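Side-chain contacts in phage-related protein (Bordetella bronchiseptica RB50, PDB 3BJQ), which is probably a phage-type coat protein, related to the major capsid protein E family: residues 11-15 and 16-20; 110-113 and 114-118; 180-184 and 185-189; 143-146 and 147-151; 30-34 and 35-39. All blocks are in the same frame, centred on the assembly; numbering follows the deposited sequence.

Interaction 1: 11-15 and 16-20; sequences RVVDP and ILSTH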
loop_
_atom_site.group_PDB
_atom_site.type_symbol
_atom_site.label_atom_id
_atom_site.label_comp_id
_atom_site.label_asym_id
_atom_site.label_seq_id
_atom_site.Cartn_x
_atom_site.Cartn_y
_atom_site.Cartn_z
ATOM N N ARG E 11 30.600 -3.894 -11.387
ATOM C CA ARG E 11 30.526 -5.127 -10.622
ATOM C C ARG E 11 29.037 -5.345 -10.356
ATOM O O ARG E 11 28.215 -4.449 -10.642
ATOM C CB ARG E 11 31.329 -5.017 -9.313
ATOM C CG ARG E 11 32.710 -4.323 -9.430
ATOM C CD ARG E 11 33.589 -4.882 -10.564
ATOM N NE ARG E 11 33.704 -6.341 -10.528
ATOM C CZ ARG E 11 34.690 -7.025 -9.946
ATOM N NH1 ARG E 11 35.695 -6.409 -9.324
ATOM N NH2 ARG E 11 34.667 -8.350 -9.985
ATOM N N VAL E 12 28.672 -6.522 -9.852
ATOM C CA VAL E 12 27.281 -6.745 -9.487
ATOM C C VAL E 12 27.142 -6.293 -8.036
ATOM O O VAL E 12 27.652 -6.926 -7.115
ATOM C CB VAL E 12 26.813 -8.180 -9.691
ATOM C CG1 VAL E 12 25.377 -8.324 -9.238
ATOM C CG2 VAL E 12 26.946 -8.557 -11.149
ATOM N N VAL E 13 26.461 -5.170 -7.862
ATOM C CA VAL E 13 26.327 -4.548 -6.565
ATOM C C VAL E 13 25.184 -5.191 -5.786
ATOM O O VAL E 13 24.164 -5.602 -6.369
ATOM C CB VAL E 13 26.184 -3.014 -6.724
ATOM C CG1 VAL E 13 25.747 -2.338 -5.435
ATOM C CG2 VAL E 13 27.525 -2.437 -7.188
ATOM N N ASP E 14 25.416 -5.347 -4.478
ATOM C CA ASP E 14 24.423 -5.771 -3.519
ATOM C C ASP E 14 23.828 -4.486 -2.934
ATOM O O ASP E 14 24.482 -3.794 -2.169
ATOM C CB ASP E 14 25.099 -6.585 -2.435
ATOM C CG ASP E 14 24.130 -7.144 -1.422
ATOM O OD1 ASP E 14 23.217 -6.421 -0.976
ATOM O OD2 ASP E 14 24.313 -8.318 -1.057
ATOM N N PRO E 15 22.590 -4.155 -3.305
ATOM C CA PRO E 15 22.039 -2.863 -2.930
ATOM C C PRO E 15 21.745 -2.716 -1.451
ATOM O O PRO E 15 21.798 -1.605 -0.934
ATOM C CB PRO E 15 20.737 -2.782 -3.743
ATOM C CG PRO E 15 20.369 -4.153 -4.029
ATOM C CD PRO E 15 21.636 -4.951 -4.097
ATOM N N ILE E 16 21.406 -3.814 -0.784
ATOM C CA ILE E 16 21.098 -3.759 0.644
ATOM C C ILE E 16 22.370 -3.513 1.443
ATOM O O ILE E 16 22.403 -2.677 2.327
ATOM C CB ILE E 16 20.418 -5.062 1.129
ATOM C CG1 ILE E 16 18.974 -5.140 0.615
ATOM C CG2 ILE E 16 20.442 -5.140 2.641
ATOM C CD1 ILE E 16 18.854 -5.578 -0.815
ATOM N N LEU E 17 23.427 -4.243 1.128
ATOM C CA LEU E 17 24.686 -4.033 1.845
ATOM C C LEU E 17 25.337 -2.689 1.471
ATOM O O LEU E 17 25.974 -2.067 2.307
ATOM C CB LEU E 17 25.634 -5.217 1.670
ATOM C CG LEU E 17 25.295 -6.500 2.441
ATOM C CD1 LEU E 17 26.302 -7.587 2.061
ATOM C CD2 LEU E 17 25.329 -6.250 3.940
ATOM N N SER E 18 25.130 -2.228 0.241
ATOM C CA SER E 18 25.585 -0.910 -0.184
ATOM C C SER E 18 24.873 0.196 0.600
ATOM O O SER E 18 25.500 1.141 1.070
ATOM C CB SER E 18 25.365 -0.745 -1.672
ATOM O OG SER E 18 26.234 -1.637 -2.359
ATOM N N THR E 19 23.564 0.068 0.758
ATOM C CA THR E 19 22.812 1.004 1.581
ATOM C C THR E 19 23.338 0.962 3.011
ATOM O O THR E 19 23.564 1.999 3.636
ATOM C CB THR E 19 21.322 0.703 1.507
ATOM O OG1 THR E 19 20.906 0.905 0.152
ATOM C CG2 THR E 19 20.501 1.596 2.463
ATOM N N HIS E 20 23.569 -0.231 3.534
ATOM C CA HIS E 20 24.170 -0.334 4.870
ATOM C C HIS E 20 25.536 0.382 4.968
ATOM O O HIS E 20 25.764 1.118 5.924
ATOM C CB HIS E 20 24.285 -1.790 5.298
ATOM C CG HIS E 20 25.052 -1.979 6.566
ATOM N ND1 HIS E 20 24.452 -1.935 7.807
ATOM C CD2 HIS E 20 26.374 -2.185 6.791
ATOM C CE1 HIS E 20 25.372 -2.123 8.741
ATOM N NE2 HIS E 20 26.547 -2.274 8.152
#
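The carboxylate of Asp-14 is met from above its plane: Leu-17 N approaches OD1 51° out of it. The bond is 3.0 Å long from Leu-17 N to Asp-14 OD1 and nearly straight (177° at the hydrogen), while Ile-16 N adds a weak, bent one to the same oxygen. The other oxygen, OD2, rests against Leu-17 CD1 at 3.8 Å. Asp-14 is thus the N-cap of helix 15-22; its CG stands anti to the backbone N (chi1 -177°), which turns OD1 back over the first turn. Its carbonyl O is gripped twice by Ser-18, by N, only slightly tilted from the carbonyl plane, and by OG at 2.8 Å from well above it. One residue on, Thr-19 repeats the double grip on Pro-15 O, but here OG1 lies nearer the plane and N above it. Val-13 CG1 closes over Ser-18 OG at 3.2 Å, and Pro-15 CG touches Ile-16 CD1 at 3.8 Å. Ser-18 OG has a further partner in Val-275 N, and backbone bonds of Val-12 and Asp-14 to strand 274-281 hold the entering chain. The cap satisfies Leu-17 N-H and, only weakly, Ile-16 N-H, and the Asp-14 negative charge would probably interact favourably with the helix dipole.

Interaction 2: 110-113 and 114-118; sequences RSVN and TVLRI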
loop_
_atom_site.group_PDB
_atom_site.type_symbol
_atom_site.label_atom_id
_atom_site.label_comp_id
_atom_site.label_asym_id
_atom_site.label_seq_id
_atom_site.Cartn_x
_atom_site.Cartn_y
_atom_site.Cartn_z
ATOM N N ARG E 110 28.277 -7.156 9.038
ATOM C CA ARG E 110 29.399 -7.173 9.984
ATOM C C ARG E 110 30.762 -7.296 9.303
ATOM O O ARG E 110 31.712 -6.601 9.652
ATOM C CB ARG E 110 29.229 -8.310 10.985
ATOM C CG ARG E 110 28.157 -8.025 12.002
ATOM C CD ARG E 110 27.633 -9.276 12.736
ATOM N NE ARG E 110 26.837 -8.865 13.892
ATOM C CZ ARG E 110 25.644 -8.273 13.808
ATOM N NH1 ARG E 110 25.085 -8.049 12.625
ATOM N NH2 ARG E 110 24.998 -7.896 14.914
ATOM N N SER E 111 30.851 -8.184 8.328
ATOM C CA SER E 111 32.096 -8.350 7.571
ATOM C C SER E 111 32.483 -7.063 6.841
ATOM O O SER E 111 33.660 -6.730 6.727
ATOM C CB SER E 111 31.953 -9.486 6.560
ATOM O OG SER E 111 31.105 -9.098 5.477
ATOM N N VAL E 112 31.479 -6.337 6.358
ATOM C CA VAL E 112 31.697 -5.092 5.611
ATOM C C VAL E 112 32.184 -3.961 6.514
ATOM O O VAL E 112 33.065 -3.178 6.122
ATOM C CB VAL E 112 30.421 -4.676 4.839
ATOM C CG1 VAL E 112 30.488 -3.209 4.405
ATOM C CG2 VAL E 112 30.219 -5.608 3.634
ATOM N N ASN E 113 31.599 -3.872 7.708
ATOM C CA ASN E 113 32.022 -2.915 8.714
ATOM C C ASN E 113 33.523 -2.952 8.971
ATOM O O ASN E 113 34.145 -1.922 9.160
ATOM C CB ASN E 113 31.286 -3.182 10.035
ATOM C CG ASN E 113 29.843 -2.693 10.018
ATOM O OD1 ASN E 113 29.426 -1.933 9.143
ATOM N ND2 ASN E 113 29.082 -3.152 10.972
ATOM N N THR E 114 34.072 -4.151 9.040
ATOM C CA THR E 114 35.476 -4.361 9.269
ATOM C C THR E 114 36.333 -3.606 8.273
ATOM O O THR E 114 37.238 -2.835 8.667
ATOM C CB THR E 114 35.766 -5.862 9.197
ATOM O OG1 THR E 114 35.063 -6.487 10.280
ATOM C CG2 THR E 114 37.267 -6.180 9.267
ATOM N N VAL E 115 36.024 -3.782 6.994
ATOM C CA VAL E 115 36.785 -3.103 5.937
ATOM C C VAL E 115 36.494 -1.592 5.872
ATOM O O VAL E 115 37.394 -0.797 5.587
ATOM C CB VAL E 115 36.600 -3.807 4.567
ATOM C CG1 VAL E 115 37.000 -5.252 4.694
ATOM C CG2 VAL E 115 35.185 -3.694 4.088
ATOM N N LEU E 116 35.265 -1.184 6.185
ATOM C CA LEU E 116 34.937 0.223 6.201
ATOM C C LEU E 116 35.736 0.940 7.292
ATOM O O LEU E 116 36.117 2.094 7.115
ATOM C CB LEU E 116 33.422 0.445 6.370
ATOM C CG LEU E 116 32.544 0.056 5.167
ATOM C CD1 LEU E 116 31.074 0.277 5.453
ATOM C CD2 LEU E 116 32.979 0.883 3.947
ATOM N N ARG E 117 35.977 0.271 8.415
ATOM C CA ARG E 117 36.748 0.906 9.500
ATOM C C ARG E 117 38.188 1.146 9.114
ATOM O O ARG E 117 38.782 2.154 9.490
ATOM C CB ARG E 117 36.751 0.100 10.787
ATOM C CG ARG E 117 37.404 0.954 11.905
ATOM C CD ARG E 117 37.719 0.206 13.112
ATOM N NE ARG E 117 38.252 1.044 14.197
ATOM C CZ ARG E 117 39.539 1.200 14.503
ATOM N NH1 ARG E 117 40.499 0.682 13.764
ATOM N NH2 ARG E 117 39.861 1.938 15.554
ATOM N N ILE E 118 38.759 0.187 8.410
ATOM C CA ILE E 118 40.086 0.320 7.854
ATOM C C ILE E 118 40.169 1.517 6.917
ATOM O O ILE E 118 41.116 2.297 6.969
ATOM C CB ILE E 118 40.464 -0.940 7.046
ATOM C CG1 ILE E 118 40.696 -2.129 7.972
ATOM C CG2 ILE E 118 41.709 -0.695 6.230
ATOM C CD1 ILE E 118 42.166 -2.511 8.123
HETATM O O HOH W 1 32.439 -5.652 12.219
#
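Two successive turns of the long helix 105-131 meet here, with Val-112 and Leu-116 lying one turn apart on its buried flank. Their side chains run side by side in the same direction, and Val-112 CG1 touches Leu-116 CD1 at 3.7 Å. Ordinary helical bonds join the backbone at this point: Leu-116 N binds Val-112 O at 3.0 Å, and Arg-117 N binds Asn-113 O at 3.0 Å. Val-115 places CG2 between its backbone N and carbonyl carbon (chi1 -56° for CG1), and this methyl presses on Val-112 O at 3.0 Å, a tight approach. The same flank lies on strands 87-92 and 286-299, where Val-291 meets Val-112, Val-115 and Leu-116, so the helix packs against the mixed sheet. A different face turns to a neighbouring copy of the protein. There the turn is looser: Thr-114 N reaches Arg-110 O by a weak bond of 3.5 Å, and a water donates to that carbonyl at 2.8 Å while meeting Thr-114 OG1 weakly. Arg-110 NE binds Pro-256 O of this other subunit, and the extended Arg-117 carries its guanidinium to Asn-59 and, as a cation-pi partner, to Tyr-58 of that same subunit. Asn-113 OD1, still within the chain, accepts from His-20 NE2.

Interaction 3: 180-184 and 185-189; sequences LMLSR and KALSA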
loop_
_atom_site.group_PDB
_atom_site.type_symbol
_atom_site.label_atom_id
_atom_site.label_comp_id
_atom_site.label_asym_id
_atom_site.label_seq_id
_atom_site.Cartn_x
_atom_site.Cartn_y
_atom_site.Cartn_z
ATOM N N LEU E 180 36.416 24.470 14.320
ATOM C CA LEU E 180 37.685 24.543 15.060
ATOM C C LEU E 180 38.047 23.120 15.447
ATOM O O LEU E 180 37.244 22.443 16.071
ATOM C CB LEU E 180 37.573 25.476 16.281
ATOM C CG LEU E 180 38.882 25.930 16.971
ATOM C CD1 LEU E 180 38.719 27.318 17.574
ATOM C CD2 LEU E 180 39.276 24.955 18.024
HETATM N N MSE E 181 39.228 22.662 15.011
HETATM C CA MSE E 181 39.764 21.369 15.367
HETATM C C MSE E 181 40.792 21.533 16.499
HETATM O O MSE E 181 41.832 22.150 16.311
HETATM C CB MSE E 181 40.466 20.735 14.149
HETATM C CG MSE E 181 40.779 19.259 14.255
HETATM SE SE MSE E 181 42.181 18.711 15.465
HETATM C CE MSE E 181 43.648 19.687 14.737
ATOM N N LEU E 182 40.484 20.996 17.670
ATOM C CA LEU E 182 41.436 20.916 18.779
ATOM C C LEU E 182 41.949 19.488 18.850
ATOM O O LEU E 182 41.147 18.560 19.036
ATOM C CB LEU E 182 40.744 21.198 20.108
ATOM C CG LEU E 182 40.076 22.551 20.324
ATOM C CD1 LEU E 182 39.425 22.589 21.676
ATOM C CD2 LEU E 182 41.120 23.646 20.204
ATOM N N SER E 183 43.258 19.295 18.758
ATOM C CA SER E 183 43.806 17.978 19.006
ATOM C C SER E 183 43.606 17.644 20.479
ATOM O O SER E 183 43.481 18.522 21.310
ATOM C CB SER E 183 45.285 17.934 18.707
ATOM O OG SER E 183 46.008 18.825 19.558
ATOM N N ARG E 184 43.602 16.362 20.787
ATOM C CA ARG E 184 43.467 15.853 22.141
ATOM C C ARG E 184 44.386 16.610 23.109
ATOM O O ARG E 184 43.949 17.066 24.170
ATOM C CB ARG E 184 43.831 14.365 22.089
ATOM C CG ARG E 184 43.630 13.567 23.337
ATOM C CD ARG E 184 43.900 12.085 23.020
ATOM N NE ARG E 184 45.320 11.815 22.863
ATOM C CZ ARG E 184 46.080 11.191 23.762
ATOM N NH1 ARG E 184 45.568 10.732 24.896
ATOM N NH2 ARG E 184 47.370 11.003 23.517
ATOM N N LYS E 185 45.653 16.743 22.718
ATOM C CA LYS E 185 46.645 17.466 23.501
ATOM C C LYS E 185 46.328 18.952 23.689
ATOM O O LYS E 185 46.497 19.481 24.775
ATOM C CB LYS E 185 48.013 17.341 22.856
ATOM C CG LYS E 185 48.661 16.004 23.090
ATOM C CD LYS E 185 49.933 15.868 22.241
ATOM C CE LYS E 185 50.794 14.690 22.698
ATOM N NZ LYS E 185 49.993 13.483 23.025
ATOM N N ALA E 186 45.890 19.623 22.634
ATOM C CA ALA E 186 45.505 21.025 22.756
ATOM C C ALA E 186 44.266 21.178 23.636
ATOM O O ALA E 186 44.170 22.138 24.404
ATOM C CB ALA E 186 45.268 21.655 21.396
ATOM N N LEU E 187 43.316 20.250 23.538
ATOM C CA LEU E 187 42.145 20.286 24.435
ATOM C C LEU E 187 42.546 20.114 25.905
ATOM O O LEU E 187 42.035 20.820 26.779
ATOM C CB LEU E 187 41.085 19.253 24.049
ATOM C CG LEU E 187 39.795 19.275 24.891
ATOM C CD1 LEU E 187 39.103 20.619 24.869
ATOM C CD2 LEU E 187 38.806 18.201 24.436
ATOM N N SER E 188 43.456 19.189 26.178
ATOM C CA SER E 188 43.980 19.010 27.536
ATOM C C SER E 188 44.600 20.287 28.101
ATOM O O SER E 188 44.433 20.606 29.276
ATOM C CB SER E 188 45.066 17.945 27.542
ATOM O OG SER E 188 44.579 16.754 26.973
ATOM N N ALA E 189 45.372 20.966 27.257
ATOM C CA ALA E 189 46.043 22.201 27.637
ATOM C C ALA E 189 45.015 23.248 28.020
ATOM O O ALA E 189 45.228 24.033 28.939
ATOM C CB ALA E 189 46.925 22.705 26.523
#
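Leu-182, at the end of strand 179-183, sends CD1 against Leu-187 CD1 at 3.8 Å, the two side chains crossing at about a right angle. Ile-210 of helix 210-217 touches both leucines. Ser-183 follows as N-cap of helix 184-191: chi1 of 62° sets OG between its own N and carbonyl carbon, where it accepts from Ala-186 N at 3.2 Å and lies 3.5 Å from Ala-186 CB. The hydroxyl also pairs with Asp-244 O, while Ser-183 O takes Leu-187 N at 2.8 Å. This is a sharp strand-to-helix corner in the region of the phage major capsid protein E family, with the axes of the short segments, strand 180-183 and helix 185-189, at 86°. Arg-184 then opens the helix. Its O is held by Ser-188 N at 3.0 Å and by Ser-188 OG at 2.9 Å, arriving from opposite faces of the carbonyl plane. The arginine chain bends at chi3 (74°) and the Lys-185 chain at chi4, bringing Arg-184 NH2 within 3.6 Å of Lys-185 NZ. Both cations are salt-bridged to the carboxylate of Asp-239, which probably offsets their repulsion, NH2 pairing with OD1 and NZ with OD2.

Interaction 4: 143-146 and 147-151; sequences VKLV and GSARW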
loop_
_atom_site.group_PDB
_atom_site.type_symbol
_atom_site.label_atom_id
_atom_site.label_comp_id
_atom_site.label_asym_id
_atom_site.label_seq_id
_atom_site.Cartn_x
_atom_site.Cartn_y
_atom_site.Cartn_z
ATOM N N VAL E 143 50.715 29.675 12.203
ATOM C CA VAL E 143 51.652 30.057 13.249
ATOM C C VAL E 143 52.226 28.775 13.837
ATOM O O VAL E 143 51.647 27.698 13.693
ATOM C CB VAL E 143 50.966 30.925 14.340
ATOM C CG1 VAL E 143 50.139 30.074 15.279
ATOM C CG2 VAL E 143 51.988 31.717 15.113
ATOM N N LYS E 144 53.401 28.886 14.436
ATOM C CA LYS E 144 54.050 27.776 15.098
ATOM C C LYS E 144 54.402 28.253 16.488
ATOM O O LYS E 144 55.239 29.127 16.648
ATOM C CB LYS E 144 55.310 27.380 14.351
ATOM C CG LYS E 144 55.871 26.061 14.779
ATOM C CD LYS E 144 56.967 25.637 13.845
ATOM C CE LYS E 144 57.536 24.309 14.265
ATOM N NZ LYS E 144 58.620 23.891 13.348
ATOM N N LEU E 145 53.736 27.685 17.491
ATOM C CA LEU E 145 53.875 28.148 18.853
ATOM C C LEU E 145 55.111 27.525 19.450
ATOM O O LEU E 145 55.284 26.328 19.367
ATOM C CB LEU E 145 52.612 27.810 19.646
ATOM C CG LEU E 145 51.314 28.420 19.088
ATOM C CD1 LEU E 145 50.157 28.091 20.010
ATOM C CD2 LEU E 145 51.440 29.934 18.865
ATOM N N VAL E 146 55.964 28.368 20.032
ATOM C CA VAL E 146 57.242 27.969 20.615
ATOM C C VAL E 146 57.281 28.365 22.091
ATOM O O VAL E 146 56.751 29.417 22.485
ATOM C CB VAL E 146 58.405 28.682 19.888
ATOM C CG1 VAL E 146 59.733 28.401 20.575
ATOM C CG2 VAL E 146 58.455 28.279 18.426
ATOM N N GLY E 147 57.871 27.501 22.912
ATOM C CA GLY E 147 58.086 27.807 24.318
ATOM C C GLY E 147 56.823 28.181 25.051
ATOM O O GLY E 147 55.834 27.468 24.975
ATOM N N SER E 148 56.857 29.323 25.731
ATOM C CA SER E 148 55.744 29.785 26.568
ATOM C C SER E 148 54.490 30.241 25.802
ATOM O O SER E 148 53.478 30.589 26.430
ATOM C CB SER E 148 56.245 30.920 27.471
ATOM O OG SER E 148 56.720 32.006 26.676
ATOM N N ALA E 149 54.561 30.257 24.469
ATOM C CA ALA E 149 53.409 30.562 23.626
ATOM C C ALA E 149 52.558 29.321 23.440
ATOM O O ALA E 149 51.394 29.428 23.055
ATOM C CB ALA E 149 53.848 31.110 22.267
ATOM N N ARG E 150 53.138 28.147 23.718
ATOM C CA ARG E 150 52.401 26.887 23.651
ATOM C C ARG E 150 51.377 26.829 24.777
ATOM O O ARG E 150 51.644 27.297 25.890
ATOM C CB ARG E 150 53.332 25.677 23.732
ATOM C CG ARG E 150 54.281 25.589 22.581
ATOM C CD ARG E 150 55.294 24.501 22.808
ATOM N NE ARG E 150 56.114 24.322 21.620
ATOM C CZ ARG E 150 57.117 23.463 21.510
ATOM N NH1 ARG E 150 57.455 22.690 22.525
ATOM N NH2 ARG E 150 57.784 23.388 20.366
ATOM N N TRP E 151 50.224 26.226 24.479
ATOM C CA TRP E 151 49.037 26.287 25.346
ATOM C C TRP E 151 49.182 25.574 26.684
ATOM O O TRP E 151 48.339 25.743 27.572
ATOM C CB TRP E 151 47.823 25.735 24.586
ATOM C CG TRP E 151 47.377 26.596 23.434
ATOM C CD1 TRP E 151 48.072 27.616 22.841
ATOM C CD2 TRP E 151 46.154 26.472 22.701
ATOM N NE1 TRP E 151 47.332 28.165 21.832
ATOM C CE2 TRP E 151 46.164 27.466 21.702
ATOM C CE3 TRP E 151 45.042 25.629 22.807
ATOM C CZ2 TRP E 151 45.113 27.646 20.822
ATOM C CZ3 TRP E 151 43.982 25.812 21.927
ATOM C CH2 TRP E 151 44.026 26.823 20.957
HETATM O O HOH W 2 57.117 24.880 17.973
#
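Arg-150 NE donates to Leu-145 O at 3.1 Å, almost straight at 170°. The oxygen lies in the guanidinium plane, whereas the NE sits above the plane of the carbonyl. A water bridges the same pair at the guanidinium edge, donating to Leu-145 O at 2.7 Å and accepting from Arg-150 NH2 at 2.9 Å. Two donors therefore grip the one carbonyl. The arginine chain is extended from CG to NE, with its CG beside the backbone N (chi1 -64°), which brings Arg-150 CG to 4.0 Å from Leu-145 CB. Arg-150 NH1 goes on to Pro-314 O, tying the guanidinium to the C-terminal tail. In the backbone, Ala-149 N binds Val-146 O at 3.1 Å and Arg-150 N binds Gly-147 O.

Apolar contacts centre on Leu-145. Its CD1 approaches the pyrrole part of the Trp-151 indole obliquely: Leu-145 CD1 is 3.5 Å from Trp-151 CD1 and 3.4 Å from Trp-151 NE1. Leu-145 CD2 is 4.3 Å from Ala-149 CB. Ala-149 O lies in the indole plane, at the ring edge, and Trp-151 NE1 has Asp-161 OD2 as its hydrogen-bond partner.

Residues 146-149 form a type II' beta turn, closed by the Ala-149 N to Val-146 O bond, with Gly-147 supplying the positive phi (56°) that its second position requires. The turn, with a short 3-10 segment at 148-149, follows strand 142-144, an outer strand of the six-stranded mixed sheet within this chain, and leads the chain toward helix 158-173.

Interaction 5: 30-34 and 35-39; sequences IGKKL and FPVAP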
loop_
_atom_site.group_PDB
_atom_site.type_symbol
_atom_site.label_atom_id
_atom_site.label_comp_id
_atom_site.label_asym_id
_atom_site.label_seq_id
_atom_site.Cartn_x
_atom_site.Cartn_y
_atom_site.Cartn_z
ATOM N N ILE E 30 37.054 12.701 12.755
ATOM C CA ILE E 30 36.608 14.046 12.412
ATOM C C ILE E 30 37.072 14.532 11.030
ATOM O O ILE E 30 36.750 15.647 10.644
ATOM C CB ILE E 30 37.004 15.053 13.523
ATOM C CG1 ILE E 30 38.526 15.084 13.717
ATOM C CG2 ILE E 30 36.301 14.679 14.848
ATOM C CD1 ILE E 30 39.078 16.380 14.228
ATOM N N GLY E 31 37.773 13.686 10.268
ATOM C CA GLY E 31 38.278 14.066 8.942
ATOM C C GLY E 31 37.231 14.617 7.995
ATOM O O GLY E 31 37.459 15.613 7.306
ATOM N N LYS E 32 36.063 14.005 7.993
ATOM C CA LYS E 32 34.942 14.457 7.148
ATOM C C LYS E 32 34.343 15.779 7.614
ATOM O O LYS E 32 33.561 16.397 6.898
ATOM C CB LYS E 32 33.872 13.371 7.073
ATOM C CG LYS E 32 34.391 12.072 6.508
ATOM C CD LYS E 32 33.387 10.922 6.563
ATOM C CE LYS E 32 33.818 9.803 5.608
ATOM N NZ LYS E 32 32.867 8.637 5.528
ATOM N N LYS E 33 34.734 16.236 8.802
ATOM C CA LYS E 33 34.277 17.544 9.299
ATOM C C LYS E 33 35.112 18.676 8.710
ATOM O O LYS E 33 34.693 19.832 8.736
ATOM C CB LYS E 33 34.348 17.594 10.819
ATOM C CG LYS E 33 33.336 16.678 11.543
ATOM C CD LYS E 33 31.951 17.252 11.492
ATOM C CE LYS E 33 30.949 16.290 12.108
ATOM N NZ LYS E 33 29.831 17.001 12.830
ATOM N N LEU E 34 36.304 18.341 8.230
ATOM C CA LEU E 34 37.188 19.276 7.536
ATOM C C LEU E 34 37.081 19.079 6.021
ATOM O O LEU E 34 37.195 20.040 5.268
ATOM C CB LEU E 34 38.651 19.066 7.952
ATOM C CG LEU E 34 39.086 19.541 9.342
ATOM C CD1 LEU E 34 38.513 18.639 10.432
ATOM C CD2 LEU E 34 40.599 19.592 9.408
ATOM N N PHE E 35 36.849 17.832 5.606
ATOM C CA PHE E 35 36.824 17.451 4.203
ATOM C C PHE E 35 35.565 16.674 3.886
ATOM O O PHE E 35 35.637 15.443 3.672
ATOM C CB PHE E 35 38.026 16.548 3.908
ATOM C CG PHE E 35 39.364 17.206 4.081
ATOM C CD1 PHE E 35 40.021 17.172 5.295
ATOM C CD2 PHE E 35 39.998 17.805 3.012
ATOM C CE1 PHE E 35 41.265 17.748 5.442
ATOM C CE2 PHE E 35 41.241 18.389 3.149
ATOM C CZ PHE E 35 41.879 18.358 4.373
ATOM N N PRO E 36 34.403 17.364 3.811
ATOM C CA PRO E 36 33.163 16.653 3.533
ATOM C C PRO E 36 33.164 15.876 2.224
ATOM O O PRO E 36 33.766 16.291 1.232
ATOM C CB PRO E 36 32.113 17.775 3.510
ATOM C CG PRO E 36 32.684 18.796 4.328
ATOM C CD PRO E 36 34.137 18.793 3.980
ATOM N N VAL E 37 32.488 14.739 2.241
ATOM C CA VAL E 37 32.407 13.876 1.085
ATOM C C VAL E 37 31.529 14.471 -0.025
ATOM O O VAL E 37 30.392 14.858 0.198
ATOM C CB VAL E 37 31.967 12.435 1.472
ATOM C CG1 VAL E 37 31.859 11.557 0.228
ATOM C CG2 VAL E 37 32.957 11.837 2.458
ATOM N N ALA E 38 32.109 14.580 -1.220
ATOM C CA ALA E 38 31.444 15.172 -2.343
ATOM C C ALA E 38 31.743 14.295 -3.563
ATOM O O ALA E 38 32.873 13.828 -3.706
ATOM C CB ALA E 38 31.973 16.565 -2.550
ATOM N N PRO E 39 30.738 14.044 -4.430
ATOM C CA PRO E 39 30.943 13.131 -5.554
ATOM C C PRO E 39 31.717 13.702 -6.747
ATOM O O PRO E 39 31.545 14.869 -7.130
ATOM C CB PRO E 39 29.512 12.777 -5.962
ATOM C CG PRO E 39 28.766 14.036 -5.663
ATOM C CD PRO E 39 29.358 14.556 -4.404
#
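Gly-31 O accepts from both Leu-34 N and Phe-35 N as the chain comes out of the short helical turn, the bond from Phe-35 N being 2.9 Å long, in the carbonyl plane and bent to 146° at the hydrogen. That same oxygen also lies at the edge of the Phe-35 ring, in its plane. The ring turns back along the preceding residue: CG stands beside the backbone N (chi1 -64°), chi2 is 90°, and Phe-35 CD1 reaches Leu-34 CB at 3.5 Å. Phe-263 meets this ring edge-to-face, while Cys-127 and Ile-130 of helix 105-131 touch it too, so the aromatic side chain is buried. Pro-36 has no N-H to offer Lys-32 O; instead its CA makes a CH...O contact of 3.4 Å with that oxygen, and its CD packs on Leu-34 O at 3.5 Å. Further out, Lys-32 runs fully extended beyond CG and lies side by side with Val-37, pointing the same way, its CE 3.8 Å from Val-37 CG2. The lysine amine binds a tetraethylene glycol molecule, probably from the crystallisation liquor. The carboxylate of Glu-124 accepts from the N of Ile-30 and of Gly-31. The whole is a helix-to-strand connection containing Pro-36: the short helical turn gives way to strand 37-40, which joins the mixed sheet parallel to strand 264-269.

Overall arrangement
Along the chain the order is interaction 1, interaction 5, interaction 2, interaction 4, interaction 3. Interactions 1 and 2 have centres about 14 Å apart and meet through the His-20 and Asn-113 side chains, joining helix 15-22 to helix 105-131. The centres of interactions 3 and 4 are also about 14 Å apart; both belong to the six-stranded sheet and to the capsid protein E family region, and Trp-151 packs on Ala-186, Ala-189 and Leu-182. They lie on the other side of the chain's centre from interaction 1, with about 49 Å between the centres of interactions 1 and 4. Interaction 5 sits near the centre: 30-39 leads into strand 37-40 of the five-stranded sheet, while its Ile-30 packs on Met-181 of the six-stranded one.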